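432aa long hypothetical deoxyribodipyrimidine photolyase (Sulfolobus tokodaii, PDB 2E0I) probably repairs cyclobutane pyrimidine dimers in DNA using light, with one FAD as catalytic cofactor and a second FAD as the likely light-harvesting antenna. Local coordinates at residues Y127-P131 against Y245-T251; T130-F135 against L252-Y256. All blocks are in the same frame, centred on the assembly; numbering follows the deposited sequence.

In the fold
Interactions 1 and 2 are neighbouring parts of one seam, their centres about 7 Å apart. The loop that follows strand 120-124, the outermost strand on one side of the parallel sheet, runs along helix 238-256 before helix 140-147 begins. Residues 127-131 meet 245-251 in interaction 1, and 130-135 meet the continuation of the helix, 252-256, in interaction 2, so loop and helix advance in the same direction and share Thr130 and Pro131. Phe249 against Phe135 and Leu128 against Leu252 join the two. The first contact is buried beside the FAD pocket, the second lies nearer the surface, and together they fasten the N-terminal alpha/beta part to the helical FAD-binding part.

Interaction 1 of 2, residues Y127-P131 against Y245-T251; sequences YLLTP and YWRDFFT. With FAD (flavin-adenine dinucleotide), chain E.
Leu128 and Asp248 mark the closest backbone approach, 5.7 Å between their CA atoms, where the irregular loop 127-131 passes helix 238-256. The helix is kinked at Trp246 and Arg247, whose amides do not bond back into the helix. The carboxylate of Asp248 reaches across to the loop backbone. Leu129 N divides its hydrogen between the syn lone pairs of both oxygens, closer to OD2 of Asp248 at 2.7 Å. Thr130 N meets that same OD2 almost end-on to its C-O bond, at 2.9 Å, and Thr130 OG1 adds a third donor from the anti side, 3.1 Å from Asp248 OD2. With chi1 at 66°, the Thr130 hydroxyl lies between its own N and carbonyl carbon, while CG2 is left to approach the edge of the Tyr245 ring. Leu129 CD2 covers one face of that ring in a CH-pi contact, 3.8 Å from the Tyr245 centroid. One turn beyond Asp248, Leu128 CD2 rests on Thr251 CG2 at 3.8 Å. Arg247 and Trp246 belong to the FAD pocket: Trp246 CB packs on the adenine, and Arg247 NE makes a weak bond to the ribose O2B of FAD. The arrangement is a domain interface of the photolyase fold, in which a buried carboxylate of the helix accepts hydrogen bonds from two consecutive loop amides of the alpha/beta domain, next to FAD-binding residues.

Interaction 2 of 2, residues T130-F135 against L252-Y256; sequences TPKSLF and LLAYY
Lys132 O is gripped by two donors, one on each side of its carbonyl plane. Tyr256 OH crosses from the helix and donates to Lys132 O at 2.8 Å, well above that plane, some 60° out of it. Phe135 N comes from the loop itself and closes the 3-10 turn of residues 132-134, bonding to Lys132 O at 3.2 Å. The lysine side chain begins with CG between its backbone N and carbonyl carbon (chi1 62°) and then runs fully extended, its CD passing near the Tyr255 ring. At its end NZ donates to Tyr255 OH, 2.8 Å away, and has a long, weak ion pair with Glu97 as well. Two tyrosines of one helix therefore hold the two ends of a single residue, one by its carbonyl and one by its ammonium group.

This is where the loop after strand 120-124 of the N-terminal alpha/beta part, a photolyase family of the HUP clan, packs against residues 252-256 of helix 238-256 in the FAD-binding domain. Beside the polar bonds the contact is apolar. Lys132 CB rests on Leu252 CD2 at 3.7 Å. Phe135 lays one ring face against Leu252 CB, which sits 4.1 Å from the Phe135 centroid in a CH-pi contact; Leu253 N lies over that same face. At the far end of the ring, Phe135 CZ touches Leu253 CD1. The Phe135 and Tyr256 rings lie nearly parallel, with planes at 8°, but meet rim to rim without overlapping, their centroids 5.7 Å apart. Tyr255 covers a face of the Tyr256 ring, and its own ring makes an edge-to-face pair with Tyr99.

Interaction 1 of 2, residues Y127-P131 against Y245-T251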
ATOM      1  N   TYR A 127      -7.968   3.192  11.016  1.00 25.08           N
ATOM      2  CA  TYR A 127      -6.832   2.674  10.272  1.00 24.83           C
ATOM      3  C   TYR A 127      -5.547   2.550  11.049  1.00 26.04           C
ATOM      4  O   TYR A 127      -4.744   1.676  10.757  1.00 27.69           O
ATOM      5  CB  TYR A 127      -6.583   3.520   9.021  1.00 24.24           C
ATOM      6  CG  TYR A 127      -7.746   3.512   8.069  1.00 24.21           C
ATOM      7  CD1 TYR A 127      -8.218   4.687   7.514  1.00 26.13           C
ATOM      8  CD2 TYR A 127      -8.423   2.336   7.786  1.00 25.37           C
ATOM      9  CE1 TYR A 127      -9.354   4.696   6.705  1.00 29.16           C
ATOM     10  CE2 TYR A 127      -9.555   2.324   6.981  1.00 28.13           C
ATOM     11  CZ  TYR A 127     -10.030   3.505   6.446  1.00 29.47           C
ATOM     12  OH  TYR A 127     -11.217   3.500   5.719  1.00 29.54           O
ATOM     13  N   LEU A 128      -5.342   3.402  12.045  1.00 28.44           N
ATOM     14  CA  LEU A 128      -4.100   3.355  12.825  1.00 28.75           C
ATOM     15  C   LEU A 128      -4.159   2.452  14.054  1.00 29.85           C
ATOM     16  O   LEU A 128      -5.214   2.217  14.647  1.00 31.01           O
ATOM     17  CB  LEU A 128      -3.688   4.767  13.263  1.00 27.68           C
ATOM     18  CG  LEU A 128      -3.426   5.820  12.184  1.00 27.03           C
ATOM     19  CD1 LEU A 128      -3.536   7.182  12.818  1.00 27.69           C
ATOM     20  CD2 LEU A 128      -2.061   5.630  11.533  1.00 25.96           C
ATOM     21  N   LEU A 129      -2.993   1.954  14.427  1.00 30.68           N
ATOM     22  CA  LEU A 129      -2.848   1.089  15.579  1.00 31.90           C
ATOM     23  C   LEU A 129      -2.734   1.981  16.814  1.00 33.05           C
ATOM     24  O   LEU A 129      -3.082   1.578  17.922  1.00 33.24           O
ATOM     25  CB  LEU A 129      -1.575   0.272  15.409  1.00 30.92           C
ATOM     26  CG  LEU A 129      -1.437  -1.104  16.045  1.00 30.02           C
ATOM     27  CD1 LEU A 129      -2.568  -2.006  15.604  1.00 28.42           C
ATOM     28  CD2 LEU A 129      -0.101  -1.684  15.622  1.00 28.77           C
ATOM     29  N   THR A 130      -2.264   3.207  16.600  1.00 34.53           N
ATOM     30  CA  THR A 130      -2.058   4.176  17.677  1.00 36.52           C
ATOM     31  C   THR A 130      -2.785   5.504  17.425  1.00 36.57           C
ATOM     32  O   THR A 130      -3.024   5.883  16.276  1.00 37.19           O
ATOM     33  CB  THR A 130      -0.538   4.480  17.842  1.00 37.14           C
ATOM     34  OG1 THR A 130      -0.054   5.154  16.676  1.00 37.25           O
ATOM     35  CG2 THR A 130       0.253   3.196  17.986  1.00 38.60           C
ATOM     36  N   PRO A 131      -3.143   6.230  18.501  1.00 36.18           N
ATOM     37  CA  PRO A 131      -3.836   7.523  18.398  1.00 36.05           C
ATOM     38  C   PRO A 131      -2.936   8.539  17.700  1.00 36.52           C
ATOM     39  O   PRO A 131      -1.758   8.667  18.048  1.00 37.23           O
ATOM     40  CB  PRO A 131      -4.089   7.891  19.850  1.00 34.78           C
ATOM     41  CG  PRO A 131      -4.226   6.565  20.505  1.00 35.27           C
ATOM     42  CD  PRO A 131      -3.086   5.794  19.904  1.00 35.82           C
ATOM     43  N   TYR A 245       4.041  -1.595  12.990  1.00 23.85           N
ATOM     44  CA  TYR A 245       4.095  -0.206  13.429  1.00 21.99           C
ATOM     45  C   TYR A 245       4.696   0.708  12.367  1.00 21.68           C
ATOM     46  O   TYR A 245       4.558   1.926  12.450  1.00 22.20           O
ATOM     47  CB  TYR A 245       4.874  -0.098  14.751  1.00 19.81           C
ATOM     48  CG  TYR A 245       4.006  -0.264  15.989  1.00 19.71           C
ATOM     49  CD1 TYR A 245       3.142   0.750  16.393  1.00 18.55           C
ATOM     50  CD2 TYR A 245       4.025  -1.450  16.737  1.00 20.27           C
ATOM     51  CE1 TYR A 245       2.314   0.599  17.505  1.00 19.98           C
ATOM     52  CE2 TYR A 245       3.201  -1.621  17.858  1.00 20.03           C
ATOM     53  CZ  TYR A 245       2.340  -0.589  18.236  1.00 22.64           C
ATOM     54  OH  TYR A 245       1.481  -0.738  19.322  1.00 23.00           O
ATOM     55  N   TRP A 246       5.357   0.137  11.364  1.00 21.57           N
ATOM     56  CA  TRP A 246       5.925   0.969  10.309  1.00 23.12           C
ATOM     57  C   TRP A 246       4.835   1.572   9.439  1.00 23.04           C
ATOM     58  O   TRP A 246       5.052   2.576   8.761  1.00 23.14           O
ATOM     59  CB  TRP A 246       6.891   0.186   9.433  1.00 25.17           C
ATOM     60  CG  TRP A 246       8.301   0.229   9.930  1.00 27.73           C
ATOM     61  CD1 TRP A 246       8.934  -0.716  10.672  1.00 28.76           C
ATOM     62  CD2 TRP A 246       9.253   1.275   9.718  1.00 27.74           C
ATOM     63  NE1 TRP A 246      10.225  -0.329  10.931  1.00 29.67           N
ATOM     64  CE2 TRP A 246      10.445   0.891  10.355  1.00 28.41           C
ATOM     65  CE3 TRP A 246       9.212   2.500   9.049  1.00 27.86           C
ATOM     66  CZ2 TRP A 246      11.592   1.687  10.342  1.00 28.43           C
ATOM     67  CZ3 TRP A 246      10.353   3.292   9.037  1.00 28.25           C
ATOM     68  CH2 TRP A 246      11.526   2.880   9.679  1.00 26.84           C
ATOM     69  N   ARG A 247       3.663   0.950   9.454  1.00 22.48           N
ATOM     70  CA  ARG A 247       2.533   1.452   8.703  1.00 22.80           C
ATOM     71  C   ARG A 247       2.042   2.738   9.339  1.00 24.45           C
ATOM     72  O   ARG A 247       1.775   3.725   8.652  1.00 24.64           O
ATOM     73  CB  ARG A 247       1.394   0.459   8.737  1.00 23.39           C
ATOM     74  CG  ARG A 247       1.642  -0.773   7.967  1.00 23.26           C
ATOM     75  CD  ARG A 247       0.341  -1.213   7.373  1.00 21.79           C
ATOM     76  NE  ARG A 247       0.632  -1.847   6.109  1.00 22.53           N
ATOM     77  CZ  ARG A 247       0.109  -1.542   4.928  1.00 21.16           C
ATOM     78  NH1 ARG A 247      -0.791  -0.581   4.739  1.00 22.03           N
ATOM     79  NH2 ARG A 247       0.539  -2.223   3.906  1.00 24.28           N
ATOM     80  N   ASP A 248       1.892   2.710  10.660  1.00 26.05           N
ATOM     81  CA  ASP A 248       1.431   3.878  11.397  1.00 26.03           C
ATOM     82  C   ASP A 248       2.432   5.009  11.231  1.00 24.80           C
ATOM     83  O   ASP A 248       2.048   6.160  10.980  1.00 24.84           O
ATOM     84  CB  ASP A 248       1.290   3.554  12.883  1.00 30.23           C
ATOM     85  CG  ASP A 248      -0.041   2.912  13.228  1.00 34.77           C
ATOM     86  OD1 ASP A 248      -0.412   1.890  12.599  1.00 38.79           O
ATOM     87  OD2 ASP A 248      -0.715   3.430  14.148  1.00 38.54           O
ATOM     88  N   PHE A 249       3.716   4.680  11.364  1.00 21.04           N
ATOM     89  CA  PHE A 249       4.750   5.686  11.251  1.00 18.59           C
ATOM     90  C   PHE A 249       4.709   6.468   9.948  1.00 17.20           C
ATOM     91  O   PHE A 249       4.676   7.701   9.954  1.00 17.56           O
ATOM     92  CB  PHE A 249       6.130   5.071  11.395  1.00 19.24           C
ATOM     93  CG  PHE A 249       7.229   6.084  11.376  1.00 19.79           C
ATOM     94  CD1 PHE A 249       7.398   6.963  12.443  1.00 19.89           C
ATOM     95  CD2 PHE A 249       8.050   6.215  10.263  1.00 20.70           C
ATOM     96  CE1 PHE A 249       8.365   7.961  12.401  1.00 20.26           C
ATOM     97  CE2 PHE A 249       9.025   7.214  10.208  1.00 21.18           C
ATOM     98  CZ  PHE A 249       9.181   8.089  11.277  1.00 21.12           C
ATOM     99  N   PHE A 250       4.727   5.765   8.825  1.00 14.88           N
ATOM    100  CA  PHE A 250       4.705   6.453   7.549  1.00 13.49           C
ATOM    101  C   PHE A 250       3.402   7.196   7.284  1.00 13.31           C
ATOM    102  O   PHE A 250       3.413   8.277   6.700  1.00 14.03           O
ATOM    103  CB  PHE A 250       5.006   5.486   6.417  1.00 13.60           C
ATOM    104  CG  PHE A 250       6.468   5.144   6.284  1.00 13.62           C
ATOM    105  CD1 PHE A 250       7.430   6.147   6.237  1.00 12.46           C
ATOM    106  CD2 PHE A 250       6.881   3.820   6.177  1.00 13.55           C
ATOM    107  CE1 PHE A 250       8.779   5.840   6.090  1.00 12.76           C
ATOM    108  CE2 PHE A 250       8.236   3.505   6.025  1.00 14.67           C
ATOM    109  CZ  PHE A 250       9.185   4.519   5.983  1.00 12.38           C
ATOM    110  N   THR A 251       2.287   6.631   7.721  1.00 12.57           N
ATOM    111  CA  THR A 251       0.983   7.266   7.546  1.00 12.69           C
ATOM    112  C   THR A 251       0.961   8.601   8.290  1.00 14.98           C
ATOM    113  O   THR A 251       0.612   9.635   7.712  1.00 16.03           O
ATOM    114  CB  THR A 251      -0.147   6.370   8.103  1.00 12.20           C
ATOM    115  OG1 THR A 251      -0.252   5.194   7.295  1.00 13.03           O
ATOM    116  CG2 THR A 251      -1.478   7.111   8.133  1.00  7.46           C
TER
HETATM  117  PA  FAD E1100       6.000  -9.094   5.387  1.00 29.54           P
HETATM  118  O1A FAD E1100       5.402 -10.446   5.474  1.00 31.28           O
HETATM  119  O2A FAD E1100       7.349  -8.729   5.871  1.00 31.16           O
HETATM  120  O5B FAD E1100       5.132  -8.477   6.594  1.00 31.26           O
HETATM  121  C5B FAD E1100       5.591  -7.360   7.358  1.00 32.36           C
HETATM  122  C4B FAD E1100       4.442  -6.376   7.584  1.00 34.14           C
HETATM  123  O4B FAD E1100       4.872  -5.229   8.337  1.00 35.85           O
HETATM  124  C3B FAD E1100       3.935  -5.860   6.236  1.00 34.99           C
HETATM  125  O3B FAD E1100       2.813  -6.652   5.836  1.00 33.17           O
HETATM  126  C2B FAD E1100       3.433  -4.474   6.634  1.00 35.21           C
HETATM  127  O2B FAD E1100       2.200  -4.593   7.347  1.00 38.01           O
HETATM  128  C1B FAD E1100       4.552  -4.045   7.584  1.00 35.68           C
HETATM  129  N9A FAD E1100       5.757  -3.591   6.850  1.00 34.64           N
HETATM  130  C8A FAD E1100       6.842  -4.310   6.566  1.00 33.40           C
HETATM  131  N7A FAD E1100       7.751  -3.534   5.980  1.00 33.44           N
HETATM  132  C5A FAD E1100       7.242  -2.309   5.886  1.00 33.54           C
HETATM  133  C6A FAD E1100       7.696  -1.095   5.380  1.00 32.04           C
HETATM  134  N6A FAD E1100       8.913  -0.985   4.858  1.00 30.60           N
HETATM  135  N1A FAD E1100       6.888  -0.025   5.433  1.00 31.20           N
HETATM  136  C2A FAD E1100       5.677  -0.098   5.958  1.00 30.40           C
HETATM  137  N3A FAD E1100       5.216  -1.234   6.452  1.00 30.27           N
HETATM  138  C4A FAD E1100       5.966  -2.345   6.432  1.00 33.30           C
HETATM  139  N1  FAD E1100       3.776  -1.474   1.653  1.00 23.25           N
HETATM  140  C2  FAD E1100       2.429  -1.230   1.357  1.00 24.48           C
HETATM  141  O2  FAD E1100       1.537  -1.778   2.000  1.00 25.23           O
HETATM  142  N3  FAD E1100       2.090  -0.399   0.282  1.00 26.07           N
HETATM  143  C4  FAD E1100       3.105   0.175  -0.492  1.00 24.57           C
HETATM  144  O4  FAD E1100       2.809   0.951  -1.400  1.00 23.75           O
HETATM  145  C4X FAD E1100       4.441  -0.083  -0.203  1.00 24.01           C
HETATM  146  N5  FAD E1100       5.439   0.427  -1.040  1.00 24.96           N
HETATM  147  C5X FAD E1100       6.790   0.193  -0.751  1.00 24.55           C
HETATM  148  C6  FAD E1100       7.765   0.726  -1.588  1.00 22.01           C
HETATM  149  C7  FAD E1100       9.110   0.532  -1.294  1.00 23.91           C
HETATM  150  C7M FAD E1100      10.161   1.155  -2.215  1.00 24.69           C
HETATM  151  C8  FAD E1100       9.475  -0.202  -0.166  1.00 22.82           C
HETATM  152  C8M FAD E1100      10.947  -0.409   0.200  1.00 23.13           C
HETATM  153  C9  FAD E1100       8.492  -0.732   0.665  1.00 23.48           C
HETATM  154  C9A FAD E1100       7.142  -0.535   0.385  1.00 25.13           C
HETATM  155  N10 FAD E1100       6.139  -1.047   1.228  1.00 24.65           N
HETATM  156  C10 FAD E1100       4.788  -0.901   0.871  1.00 23.77           C
HETATM  157  C1' FAD E1100       6.502  -1.774   2.471  1.00 22.81           C
HETATM  158  C2' FAD E1100       6.682  -3.293   2.391  1.00 24.46           C
HETATM  159  O2' FAD E1100       7.610  -3.634   1.358  1.00 24.04           O
HETATM  160  C3' FAD E1100       5.359  -4.031   2.175  1.00 26.29           C
HETATM  161  O3' FAD E1100       4.428  -3.638   3.187  1.00 28.37           O
HETATM  162  C4' FAD E1100       5.548  -5.547   2.253  1.00 26.48           C
HETATM  163  O4' FAD E1100       6.513  -5.975   1.288  1.00 26.67           O
HETATM  164  C5' FAD E1100       4.227  -6.279   2.005  1.00 27.16           C
HETATM  165  O5' FAD E1100       4.420  -7.698   1.978  1.00 28.99           O
HETATM  166  P   FAD E1100       4.175  -8.608   3.283  1.00 27.24           P
HETATM  167  O1P FAD E1100       2.849  -8.260   3.840  1.00 28.14           O
HETATM  168  O2P FAD E1100       4.421 -10.013   2.887  1.00 28.17           O
HETATM  169  O3P FAD E1100       5.320  -8.110   4.305  1.00 30.28           O

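Interaction 2 of 2, residues T130-F135 against L252-Y256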
ATOM      1  N   THR A 130      -2.264   3.207  16.600  1.00 34.53           N
ATOM      2  CA  THR A 130      -2.058   4.176  17.677  1.00 36.52           C
ATOM      3  C   THR A 130      -2.785   5.504  17.425  1.00 36.57           C
ATOM      4  O   THR A 130      -3.024   5.883  16.276  1.00 37.19           O
ATOM      5  CB  THR A 130      -0.538   4.480  17.842  1.00 37.14           C
ATOM      6  OG1 THR A 130      -0.054   5.154  16.676  1.00 37.25           O
ATOM      7  CG2 THR A 130       0.253   3.196  17.986  1.00 38.60           C
ATOM      8  N   PRO A 131      -3.143   6.230  18.501  1.00 36.18           N
ATOM      9  CA  PRO A 131      -3.836   7.523  18.398  1.00 36.05           C
ATOM     10  C   PRO A 131      -2.936   8.539  17.700  1.00 36.52           C
ATOM     11  O   PRO A 131      -1.758   8.667  18.048  1.00 37.23           O
ATOM     12  CB  PRO A 131      -4.089   7.891  19.850  1.00 34.78           C
ATOM     13  CG  PRO A 131      -4.226   6.565  20.505  1.00 35.27           C
ATOM     14  CD  PRO A 131      -3.086   5.794  19.904  1.00 35.82           C
ATOM     15  N   LYS A 132      -3.480   9.272  16.734  1.00 35.90           N
ATOM     16  CA  LYS A 132      -2.654  10.218  16.002  1.00 36.91           C
ATOM     17  C   LYS A 132      -2.052  11.355  16.810  1.00 37.10           C
ATOM     18  O   LYS A 132      -1.025  11.914  16.418  1.00 37.16           O
ATOM     19  CB  LYS A 132      -3.410  10.784  14.800  1.00 37.43           C
ATOM     20  CG  LYS A 132      -4.648  11.565  15.120  1.00 36.97           C
ATOM     21  CD  LYS A 132      -5.200  12.152  13.846  1.00 38.13           C
ATOM     22  CE  LYS A 132      -6.497  12.893  14.086  1.00 38.89           C
ATOM     23  NZ  LYS A 132      -6.981  13.525  12.832  1.00 40.85           N
ATOM     24  N   SER A 133      -2.671  11.701  17.933  1.00 37.21           N
ATOM     25  CA  SER A 133      -2.140  12.784  18.754  1.00 37.30           C
ATOM     26  C   SER A 133      -0.749  12.429  19.285  1.00 36.92           C
ATOM     27  O   SER A 133       0.056  13.313  19.576  1.00 37.50           O
ATOM     28  CB  SER A 133      -3.062  13.058  19.932  1.00 36.85           C
ATOM     29  OG  SER A 133      -2.976  12.006  20.866  1.00 40.31           O
ATOM     30  N   LEU A 134      -0.478  11.132  19.397  1.00 36.68           N
ATOM     31  CA  LEU A 134       0.801  10.642  19.905  1.00 36.33           C
ATOM     32  C   LEU A 134       2.003  10.794  18.980  1.00 35.45           C
ATOM     33  O   LEU A 134       3.100  10.388  19.348  1.00 35.34           O
ATOM     34  CB  LEU A 134       0.697   9.162  20.270  1.00 37.46           C
ATOM     35  CG  LEU A 134      -0.352   8.726  21.281  1.00 39.06           C
ATOM     36  CD1 LEU A 134      -0.240   7.221  21.505  1.00 39.48           C
ATOM     37  CD2 LEU A 134      -0.143   9.482  22.576  1.00 40.24           C
ATOM     38  N   PHE A 135       1.826  11.353  17.790  1.00 34.21           N
ATOM     39  CA  PHE A 135       2.972  11.478  16.902  1.00 34.42           C
ATOM     40  C   PHE A 135       3.724  12.800  17.048  1.00 35.94           C
ATOM     41  O   PHE A 135       3.116  13.877  17.057  1.00 37.30           O
ATOM     42  CB  PHE A 135       2.550  11.303  15.449  1.00 32.53           C
ATOM     43  CG  PHE A 135       3.708  11.232  14.497  1.00 31.33           C
ATOM     44  CD1 PHE A 135       4.413  10.045  14.330  1.00 31.31           C
ATOM     45  CD2 PHE A 135       4.130  12.364  13.804  1.00 30.11           C
ATOM     46  CE1 PHE A 135       5.529   9.991  13.483  1.00 30.86           C
ATOM     47  CE2 PHE A 135       5.238  12.321  12.961  1.00 28.39           C
ATOM     48  CZ  PHE A 135       5.938  11.138  12.800  1.00 29.38           C
ATOM     49  N   LEU A 252       1.329   8.565   9.575  1.00 17.02           N
ATOM     50  CA  LEU A 252       1.364   9.758  10.417  1.00 17.22           C
ATOM     51  C   LEU A 252       2.412  10.749   9.922  1.00 17.02           C
ATOM     52  O   LEU A 252       2.199  11.959   9.940  1.00 16.86           O
ATOM     53  CB  LEU A 252       1.645   9.356  11.865  1.00 17.25           C
ATOM     54  CG  LEU A 252       0.467   8.666  12.553  1.00 17.26           C
ATOM     55  CD1 LEU A 252       0.856   8.281  13.960  1.00 17.46           C
ATOM     56  CD2 LEU A 252      -0.736   9.598  12.579  1.00 15.79           C
ATOM     57  N   LEU A 253       3.549  10.235   9.475  1.00 17.23           N
ATOM     58  CA  LEU A 253       4.580  11.105   8.952  1.00 18.53           C
ATOM     59  C   LEU A 253       3.948  11.953   7.846  1.00 19.31           C
ATOM     60  O   LEU A 253       4.065  13.173   7.835  1.00 20.21           O
ATOM     61  CB  LEU A 253       5.723  10.279   8.379  1.00 17.22           C
ATOM     62  CG  LEU A 253       6.931  11.099   7.928  1.00 17.15           C
ATOM     63  CD1 LEU A 253       7.578  11.752   9.138  1.00 17.70           C
ATOM     64  CD2 LEU A 253       7.937  10.190   7.254  1.00 18.99           C
ATOM     65  N   ALA A 254       3.258  11.291   6.926  1.00 19.61           N
ATOM     66  CA  ALA A 254       2.619  11.980   5.813  1.00 19.86           C
ATOM     67  C   ALA A 254       1.480  12.861   6.287  1.00 20.51           C
ATOM     68  O   ALA A 254       1.252  13.942   5.753  1.00 22.36           O
ATOM     69  CB  ALA A 254       2.103  10.971   4.797  1.00 18.10           C
ATOM     70  N   TYR A 255       0.753  12.402   7.289  1.00 20.41           N
ATOM     71  CA  TYR A 255      -0.361  13.182   7.782  1.00 20.98           C
ATOM     72  C   TYR A 255       0.087  14.547   8.307  1.00 22.20           C
ATOM     73  O   TYR A 255      -0.589  15.554   8.081  1.00 23.34           O
ATOM     74  CB  TYR A 255      -1.075  12.415   8.887  1.00 20.77           C
ATOM     75  CG  TYR A 255      -2.211  13.169   9.497  1.00 20.42           C
ATOM     76  CD1 TYR A 255      -3.297  13.556   8.729  1.00 20.66           C
ATOM     77  CD2 TYR A 255      -2.204  13.490  10.855  1.00 22.78           C
ATOM     78  CE1 TYR A 255      -4.370  14.251   9.298  1.00 24.25           C
ATOM     79  CE2 TYR A 255      -3.269  14.187  11.445  1.00 24.47           C
ATOM     80  CZ  TYR A 255      -4.354  14.565  10.661  1.00 25.43           C
ATOM     81  OH  TYR A 255      -5.409  15.254  11.232  1.00 24.34           O
ATOM     82  N   TYR A 256       1.223  14.576   8.997  1.00 21.36           N
ATOM     83  CA  TYR A 256       1.739  15.808   9.568  1.00 21.22           C
ATOM     84  C   TYR A 256       2.698  16.572   8.658  1.00 21.35           C
ATOM     85  O   TYR A 256       3.135  17.669   9.002  1.00 23.97           O
ATOM     86  CB  TYR A 256       2.411  15.503  10.910  1.00 20.45           C
ATOM     87  CG  TYR A 256       1.430  15.187  12.026  1.00 19.68           C
ATOM     88  CD1 TYR A 256       0.553  16.167  12.515  1.00 17.78           C
ATOM     89  CD2 TYR A 256       1.388  13.921  12.605  1.00 18.76           C
ATOM     90  CE1 TYR A 256      -0.332  15.895  13.545  1.00 16.34           C
ATOM     91  CE2 TYR A 256       0.501  13.640  13.644  1.00 18.95           C
ATOM     92  CZ  TYR A 256      -0.354  14.632  14.102  1.00 17.97           C
ATOM     93  OH  TYR A 256      -1.254  14.342  15.095  1.00 19.68           O
TER